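RNA-dependent RNA Polymerase (Bombyx mori cytoplasmic polyhedrosis virus, PDB 6TZ0) catalyses RNA-directed synthesis of RNA, making plus strands in transcription and probably the complementary minus strands in replication of the double-stranded viral genome. Local coordinates at residues Gly524-Asp528 / Gly1064-Ser1068; Asp765-Arg770 / Arg1146-Leu1151; Pro774-Lys778 / Asp860-Phe864. All coordinates share one frame; numbering follows the deposited sequence.

Contact 1: residues Gly524-Asp528 / Gly1064-Ser1068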
# COMPACT_ATOMS: atom_id res chain seq x y z
N GLY A 524 5.57 -3.10 18.98
CA GLY A 524 4.49 -2.64 19.82
C GLY A 524 4.85 -2.33 21.25
O GLY A 524 3.97 -1.98 22.03
N ASN A 525 6.13 -2.44 21.61
CA ASN A 525 6.56 -2.13 22.97
C ASN A 525 7.69 -1.11 22.94
O ASN A 525 7.92 -0.47 21.91
CB ASN A 525 6.96 -3.41 23.72
CG ASN A 525 7.98 -4.25 22.98
OD1 ASN A 525 8.49 -3.86 21.93
ND2 ASN A 525 8.27 -5.42 23.51
N ALA A 526 8.38 -0.93 24.05
CA ALA A 526 9.42 0.09 24.15
C ALA A 526 10.72 -0.26 23.44
O ALA A 526 11.66 0.53 23.51
CB ALA A 526 9.71 0.39 25.62
N PHE A 527 10.81 -1.40 22.75
CA PHE A 527 12.01 -1.65 21.94
C PHE A 527 12.05 -0.79 20.69
O PHE A 527 13.12 -0.64 20.10
CB PHE A 527 12.12 -3.11 21.50
CG PHE A 527 12.44 -4.07 22.61
CD1 PHE A 527 13.67 -4.02 23.24
CD2 PHE A 527 11.56 -5.10 22.93
CE1 PHE A 527 13.98 -4.92 24.24
CE2 PHE A 527 11.87 -6.01 23.92
CZ PHE A 527 13.08 -5.92 24.57
N ASP A 528 10.91 -0.25 20.27
CA ASP A 528 10.85 0.53 19.04
C ASP A 528 11.52 1.88 19.20
O ASP A 528 12.04 2.44 18.23
CB ASP A 528 9.40 0.72 18.62
CG ASP A 528 8.71 -0.59 18.30
OD1 ASP A 528 9.39 -1.53 17.86
OD2 ASP A 528 7.48 -0.67 18.51
N GLY A 1064 12.15 -3.45 33.94
CA GLY A 1064 11.95 -3.22 32.53
C GLY A 1064 12.05 -4.47 31.69
O GLY A 1064 12.27 -5.57 32.18
N LEU A 1065 11.89 -4.27 30.39
CA LEU A 1065 11.85 -5.37 29.44
C LEU A 1065 13.24 -5.60 28.85
O LEU A 1065 14.00 -4.66 28.62
CB LEU A 1065 10.82 -5.08 28.35
CG LEU A 1065 11.03 -4.12 27.17
CD1 LEU A 1065 9.85 -4.22 26.26
CD2 LEU A 1065 11.25 -2.66 27.57
N ASP A 1066 13.57 -6.87 28.62
CA ASP A 1066 14.89 -7.24 28.11
C ASP A 1066 14.75 -8.38 27.11
O ASP A 1066 13.93 -9.28 27.29
CB ASP A 1066 15.82 -7.67 29.25
CG ASP A 1066 17.25 -7.83 28.79
OD1 ASP A 1066 17.93 -6.81 28.58
OD2 ASP A 1066 17.70 -8.98 28.61
N ARG A 1067 15.57 -8.33 26.06
CA ARG A 1067 15.54 -9.34 25.00
C ARG A 1067 16.42 -10.54 25.28
O ARG A 1067 16.23 -11.59 24.65
CB ARG A 1067 15.95 -8.72 23.66
CG ARG A 1067 17.38 -8.20 23.61
CD ARG A 1067 17.76 -7.75 22.21
NE ARG A 1067 16.94 -6.64 21.73
CZ ARG A 1067 17.23 -5.36 21.90
NH1 ARG A 1067 18.33 -5.01 22.54
NH2 ARG A 1067 16.41 -4.43 21.43
N SER A 1068 17.38 -10.42 26.20
CA SER A 1068 18.30 -11.50 26.50
C SER A 1068 18.04 -12.14 27.86
O SER A 1068 18.69 -13.15 28.18
CB SER A 1068 19.75 -10.99 26.46
OG SER A 1068 19.97 -10.03 27.49
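Phe527 and Leu1065 reach for one another from opposite directions, and the leucine lies over one face of the phenylalanine ring. Leu1065 CD1 stands 4.0 Å from the centroid of the Phe527 ring, 30° off its normal, in a CH-pi contact that sits toward the CD2-CE2 side; the shortest link is Leu1065 CD1 to Phe527 CE2, 3.6 Å. The two methyls of Leu1065 divide the work. CD1 also touches the amide of Asn525, with 3.4 Å between Leu1065 CD1 and Asn525 ND2, whereas CD2 turns to the methyl of Ala526, 3.9 Å from Leu1065 CD2 to Ala526 CB. The fork is aimed by a chi1 of 77°, which tucks CG between the backbone N and the carbonyl carbon.

Arg1067 approaches from the other side of the ring plane. Its chain bends at chi3 and brings NH2 to 3.3 Å from Phe527 CD1, obliquely, with guanidinium and ring planes 37° apart; CE1 of the phenylalanine comes over a face of the guanidinium. The backbone of Asp1066 passes the far edge of the ring, so that Phe527 is bordered by three successive residues of 1064-1068.

Both segments are loops shaped by local turns. Asn525 to Asp528 form a type I beta turn, which presents Ala526 and Phe527 to the leucine, while Asp1066 makes an Asx turn in which OD2 accepts from both the N and the OG of Ser1068, the latter at 2.7 Å. Within the polymerase the contact joins a loop of the catalytic region to one of the C-terminal region. Ala526 is further tied by a backbone hydrogen bond to Phe1149, and Asn276 borders the outer end, touching Phe527 and receiving a weak hydrogen bond from Arg1067 NH1.

Contact 2: residues Asp765-Arg770 / Arg1146-Leu1151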
# COMPACT_ATOMS: atom_id res chain seq x y z
N ASP A 765 -6.11 -1.02 24.95
CA ASP A 765 -4.71 -1.35 25.21
C ASP A 765 -3.76 -0.48 24.40
O ASP A 765 -2.63 -0.24 24.84
CB ASP A 765 -4.47 -2.83 24.90
CG ASP A 765 -5.17 -3.74 25.88
OD1 ASP A 765 -5.39 -3.32 27.03
OD2 ASP A 765 -5.50 -4.89 25.49
N ASP A 766 -4.18 0.01 23.24
CA ASP A 766 -3.35 0.96 22.51
C ASP A 766 -3.32 2.33 23.17
O ASP A 766 -2.33 3.05 23.02
CB ASP A 766 -3.84 1.13 21.07
CG ASP A 766 -3.66 -0.11 20.24
OD1 ASP A 766 -2.76 -0.91 20.56
OD2 ASP A 766 -4.39 -0.28 19.25
N LEU A 767 -4.38 2.71 23.89
CA LEU A 767 -4.42 3.98 24.61
C LEU A 767 -3.86 3.90 26.02
O LEU A 767 -4.32 4.66 26.88
CB LEU A 767 -5.85 4.50 24.70
CG LEU A 767 -6.59 5.16 23.55
CD1 LEU A 767 -8.03 5.32 23.95
CD2 LEU A 767 -5.97 6.51 23.29
N LEU A 768 -2.92 3.01 26.31
CA LEU A 768 -2.69 2.66 27.71
C LEU A 768 -1.53 3.45 28.30
O LEU A 768 -1.63 3.97 29.42
CB LEU A 768 -2.47 1.16 27.84
CG LEU A 768 -2.88 0.54 29.18
CD1 LEU A 768 -3.23 -0.90 28.93
CD2 LEU A 768 -1.83 0.62 30.25
N PHE A 769 -0.39 3.53 27.59
CA PHE A 769 0.71 4.34 28.10
C PHE A 769 0.72 5.76 27.54
O PHE A 769 1.50 6.58 28.01
CB PHE A 769 2.09 3.73 27.82
CG PHE A 769 2.49 2.62 28.76
CD1 PHE A 769 1.55 1.89 29.46
CD2 PHE A 769 3.82 2.47 29.11
CE1 PHE A 769 1.93 0.92 30.34
CE2 PHE A 769 4.21 1.51 30.00
CZ PHE A 769 3.26 0.73 30.63
N ARG A 770 -0.12 6.06 26.56
CA ARG A 770 -0.20 7.40 26.01
C ARG A 770 -1.27 8.24 26.69
O ARG A 770 -1.63 9.31 26.20
CB ARG A 770 -0.41 7.33 24.50
CG ARG A 770 -1.62 6.57 24.07
CD ARG A 770 -1.64 6.44 22.57
NE ARG A 770 -0.59 5.58 22.05
CZ ARG A 770 -0.34 5.42 20.75
NH1 ARG A 770 -1.06 6.07 19.85
NH2 ARG A 770 0.62 4.61 20.35
N ARG A 1146 1.43 -3.54 23.50
CA ARG A 1146 0.99 -2.19 23.81
C ARG A 1146 0.51 -2.06 25.25
O ARG A 1146 0.52 -0.96 25.80
CB ARG A 1146 -0.14 -1.76 22.87
CG ARG A 1146 0.28 -1.61 21.43
CD ARG A 1146 1.14 -0.38 21.27
NE ARG A 1146 1.59 -0.19 19.90
CZ ARG A 1146 2.43 0.77 19.53
NH1 ARG A 1146 2.78 0.88 18.26
NH2 ARG A 1146 2.91 1.61 20.42
N GLN A 1147 0.10 -3.17 25.85
CA GLN A 1147 -0.36 -3.16 27.23
C GLN A 1147 0.83 -3.15 28.20
O GLN A 1147 0.84 -2.38 29.16
CB GLN A 1147 -1.25 -4.38 27.46
CG GLN A 1147 -1.99 -4.41 28.77
CD GLN A 1147 -2.88 -5.63 28.90
OE1 GLN A 1147 -2.85 -6.52 28.05
NE2 GLN A 1147 -3.69 -5.66 29.94
N LEU A 1148 1.81 -4.01 27.95
CA LEU A 1148 3.04 -4.08 28.74
C LEU A 1148 4.17 -3.39 27.98
O LEU A 1148 5.11 -4.01 27.50
CB LEU A 1148 3.39 -5.54 29.04
CG LEU A 1148 2.80 -6.40 30.18
CD1 LEU A 1148 3.28 -6.00 31.53
CD2 LEU A 1148 1.30 -6.33 30.21
N PHE A 1149 4.05 -2.07 27.86
CA PHE A 1149 4.89 -1.30 26.94
C PHE A 1149 6.30 -1.11 27.49
O PHE A 1149 7.27 -1.55 26.87
CB PHE A 1149 4.21 0.03 26.65
CG PHE A 1149 4.90 0.89 25.63
CD1 PHE A 1149 4.76 0.65 24.28
CD2 PHE A 1149 5.65 1.98 26.03
CE1 PHE A 1149 5.38 1.46 23.35
CE2 PHE A 1149 6.27 2.79 25.11
CZ PHE A 1149 6.14 2.52 23.76
N PHE A 1150 6.44 -0.46 28.64
CA PHE A 1150 7.72 -0.38 29.34
C PHE A 1150 7.97 -1.53 30.30
O PHE A 1150 9.10 -1.66 30.78
CB PHE A 1150 7.85 0.93 30.13
CG PHE A 1150 8.22 2.12 29.31
CD1 PHE A 1150 9.50 2.26 28.83
CD2 PHE A 1150 7.30 3.12 29.07
CE1 PHE A 1150 9.85 3.37 28.08
CE2 PHE A 1150 7.64 4.23 28.33
CZ PHE A 1150 8.92 4.35 27.84
N LEU A 1151 6.98 -2.35 30.58
CA LEU A 1151 7.09 -3.36 31.61
C LEU A 1151 7.55 -4.69 31.02
O LEU A 1151 7.50 -4.91 29.81
CB LEU A 1151 5.76 -3.52 32.33
CG LEU A 1151 5.39 -2.69 33.56
CD1 LEU A 1151 6.34 -3.06 34.65
CD2 LEU A 1151 5.43 -1.19 33.30
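Gln1147, packed against Asp765 and Leu768, donates hydrogen bonds from its amide nitrogen NE2 to the backbone carbonyls of Met863 and Thr865, which hold the amide in its rotation. The side chain is extended, its CG opposite the backbone N (chi1 -170°), and its amide lies stacked on the carboxylate of Asp765 with the planes 18° apart. Asp765 OD1 is 3.9 Å from Gln1147 CD in this stack, while OD2 of the aspartate is engaged in a salt bridge to Arg867. Leu768 CD1 covers the aliphatic part at Gln1147 CG, 3.7 Å away.

The apolar half centres on Phe769. Over one face of its ring lies the CB of Phe1149, 3.7 Å from the ring centroid, a CH-pi contact; the Phe1149 ring meets Phe769 obliquely, neither stacked nor edge-to-face, with the planes 65° apart. Phe769 CD2 meets the edge of the Phe1150 ring at CD2, 3.5 Å, and Leu1151 CD2 sits in the plane of the Phe769 ring beyond CZ.

Toward the other end, Arg1146 runs its CG past Asp766 OD1 at 3.2 Å, but the carboxylate and guanidinium planes are nearly perpendicular and the charges interact only at longer range. Arg770 NH2 comes within 3.8 Å of Arg1146 NH2, a pairing of like charges; Arg770 NH1 makes a weak hydrogen bond to Phe735 O.

The contact thus sets the C-terminal end of helix 754-766 and the following turn against the loop between strands 1141-1142 and 1162-1163, whose Leu1148 packs behind on helix 1174-1188.

Contact 3: residues Pro774-Lys778 / Asp860-Phe864; sequences PEGLK and DESMF
Met863 is the tightly packed part of this contact, pressed into helix 774-786 between Pro774, Leu777 and Lys778. Its chain curls, bending at chi2 and chi3, so that three successive atoms meet three residues: Met863 CG lies 3.7 Å from Pro774 CB, SD touches Lys778 CB, also at 3.7 Å, and the terminal CE reaches Leu777 CD2 at 3.8 Å. Ile764 of the preceding helix 754-766 adds to this apolar patch, touching both Leu777 and Met863.

Lys778 leads from the patch to the polar side. Its methylenes run past the carbonyl of Glu861, with CE 3.4 Å from Glu861 O, and the chain, extended at first, bends at chi3 and chi4 and so delivers NZ to Asp860 OD1 at 3.2 Å. The ammonium meets that oxygen nearly end-on, in a salt bridge.

The motif here is a small salt-bridge network between helix and loop: Glu775 and Lys778, three residues apart on the helix, form a long pair of 4.0 Å between OE2 and NZ, and Asp860 joins from the loop. Glu775 and Asp860 are partly exposed, and this side is looser. Their carboxylate planes are inclined at 74°, with Glu775 OE2 3.8 Å from Asp860 OD2, a proximity that the shared lysine would help to balance. Tyr848 offers Lys778 a cation-pi partner, while the carboxylate of Glu861 turns to salt bridges with Arg1188 and Lys871.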
# COMPACT_ATOMS: atom_id res chain seq x y z
N PRO A 774 -5.66 6.17 33.44
CA PRO A 774 -6.23 4.96 32.83
C PRO A 774 -7.50 4.44 33.49
O PRO A 774 -8.22 3.65 32.87
CB PRO A 774 -5.09 3.94 32.95
CG PRO A 774 -3.87 4.75 33.11
CD PRO A 774 -4.28 5.95 33.89
N GLU A 775 -7.79 4.85 34.73
CA GLU A 775 -8.96 4.33 35.43
C GLU A 775 -10.26 4.90 34.86
O GLU A 775 -11.25 4.17 34.70
CB GLU A 775 -8.84 4.64 36.92
CG GLU A 775 -9.98 4.13 37.77
CD GLU A 775 -10.05 2.62 37.83
OE1 GLU A 775 -8.99 1.96 37.72
OE2 GLU A 775 -11.17 2.08 37.98
N GLY A 776 -10.27 6.19 34.53
CA GLY A 776 -11.42 6.77 33.85
C GLY A 776 -11.61 6.20 32.46
O GLY A 776 -12.74 6.08 31.98
N LEU A 777 -10.52 5.82 31.81
CA LEU A 777 -10.60 5.11 30.54
C LEU A 777 -11.18 3.71 30.71
O LEU A 777 -11.90 3.22 29.83
CB LEU A 777 -9.21 5.10 29.91
CG LEU A 777 -8.90 4.50 28.55
CD1 LEU A 777 -7.92 5.39 27.85
CD2 LEU A 777 -8.23 3.19 28.79
N LYS A 778 -10.92 3.07 31.86
CA LYS A 778 -11.57 1.79 32.14
C LYS A 778 -13.07 1.97 32.35
O LYS A 778 -13.87 1.15 31.88
CB LYS A 778 -10.93 1.12 33.36
CG LYS A 778 -11.44 -0.30 33.59
CD LYS A 778 -10.58 -1.09 34.57
CE LYS A 778 -10.91 -0.78 36.02
NZ LYS A 778 -12.17 -1.45 36.41
N ASP A 860 -10.13 -4.83 42.23
CA ASP A 860 -10.38 -3.91 41.12
C ASP A 860 -9.32 -4.17 40.07
O ASP A 860 -8.18 -3.74 40.21
CB ASP A 860 -10.35 -2.47 41.61
CG ASP A 860 -10.89 -1.48 40.59
OD1 ASP A 860 -11.31 -1.89 39.49
OD2 ASP A 860 -10.88 -0.27 40.90
N GLU A 861 -9.70 -4.88 39.01
CA GLU A 861 -8.73 -5.39 38.06
C GLU A 861 -8.15 -4.26 37.24
O GLU A 861 -8.88 -3.47 36.63
CB GLU A 861 -9.37 -6.44 37.15
CG GLU A 861 -9.82 -7.67 37.89
CD GLU A 861 -10.39 -8.73 36.97
OE1 GLU A 861 -10.51 -8.46 35.76
OE2 GLU A 861 -10.72 -9.83 37.46
N SER A 862 -6.83 -4.17 37.24
CA SER A 862 -6.13 -3.01 36.71
C SER A 862 -6.05 -3.09 35.19
O SER A 862 -6.56 -4.02 34.56
CB SER A 862 -4.75 -2.90 37.35
OG SER A 862 -4.06 -1.76 36.89
N MET A 863 -5.36 -2.13 34.60
CA MET A 863 -5.23 -2.08 33.15
C MET A 863 -4.18 -3.04 32.61
O MET A 863 -3.97 -3.08 31.40
CB MET A 863 -4.90 -0.65 32.72
CG MET A 863 -5.95 0.33 33.16
SD MET A 863 -7.57 -0.15 32.57
CE MET A 863 -7.34 0.11 30.83
N PHE A 864 -3.53 -3.81 33.48
CA PHE A 864 -2.50 -4.75 33.08
C PHE A 864 -2.91 -6.19 33.35
O PHE A 864 -2.05 -7.06 33.43
CB PHE A 864 -1.20 -4.45 33.81
CG PHE A 864 -0.71 -3.07 33.62
CD1 PHE A 864 -0.14 -2.68 32.43
CD2 PHE A 864 -0.81 -2.15 34.63
CE1 PHE A 864 0.32 -1.41 32.26
CE2 PHE A 864 -0.35 -0.87 34.48
CZ PHE A 864 0.21 -0.50 33.29

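Overall arrangement
Contact 2 is the most deeply buried of the three and joins the other two, its centre about 12 Å from each of theirs, whereas contacts 1 and 3 are partly buried and do not touch, their nearest atoms about 11 Å apart. The loop 1146-1151 is the common element: Phe1149 O probably accepts a hydrogen bond from Ala526 N of contact 1, and its Gln1147 reaches Met863 of contact 3. Contacts 2 and 3 also use consecutive helices, 754-766 and 774-786. Chemistry follows place: aromatic and amide packing dominates contact 2, contact 1 ends in an exposed arginine beside a ring, and contact 3 alone carries a salt bridge between its segments.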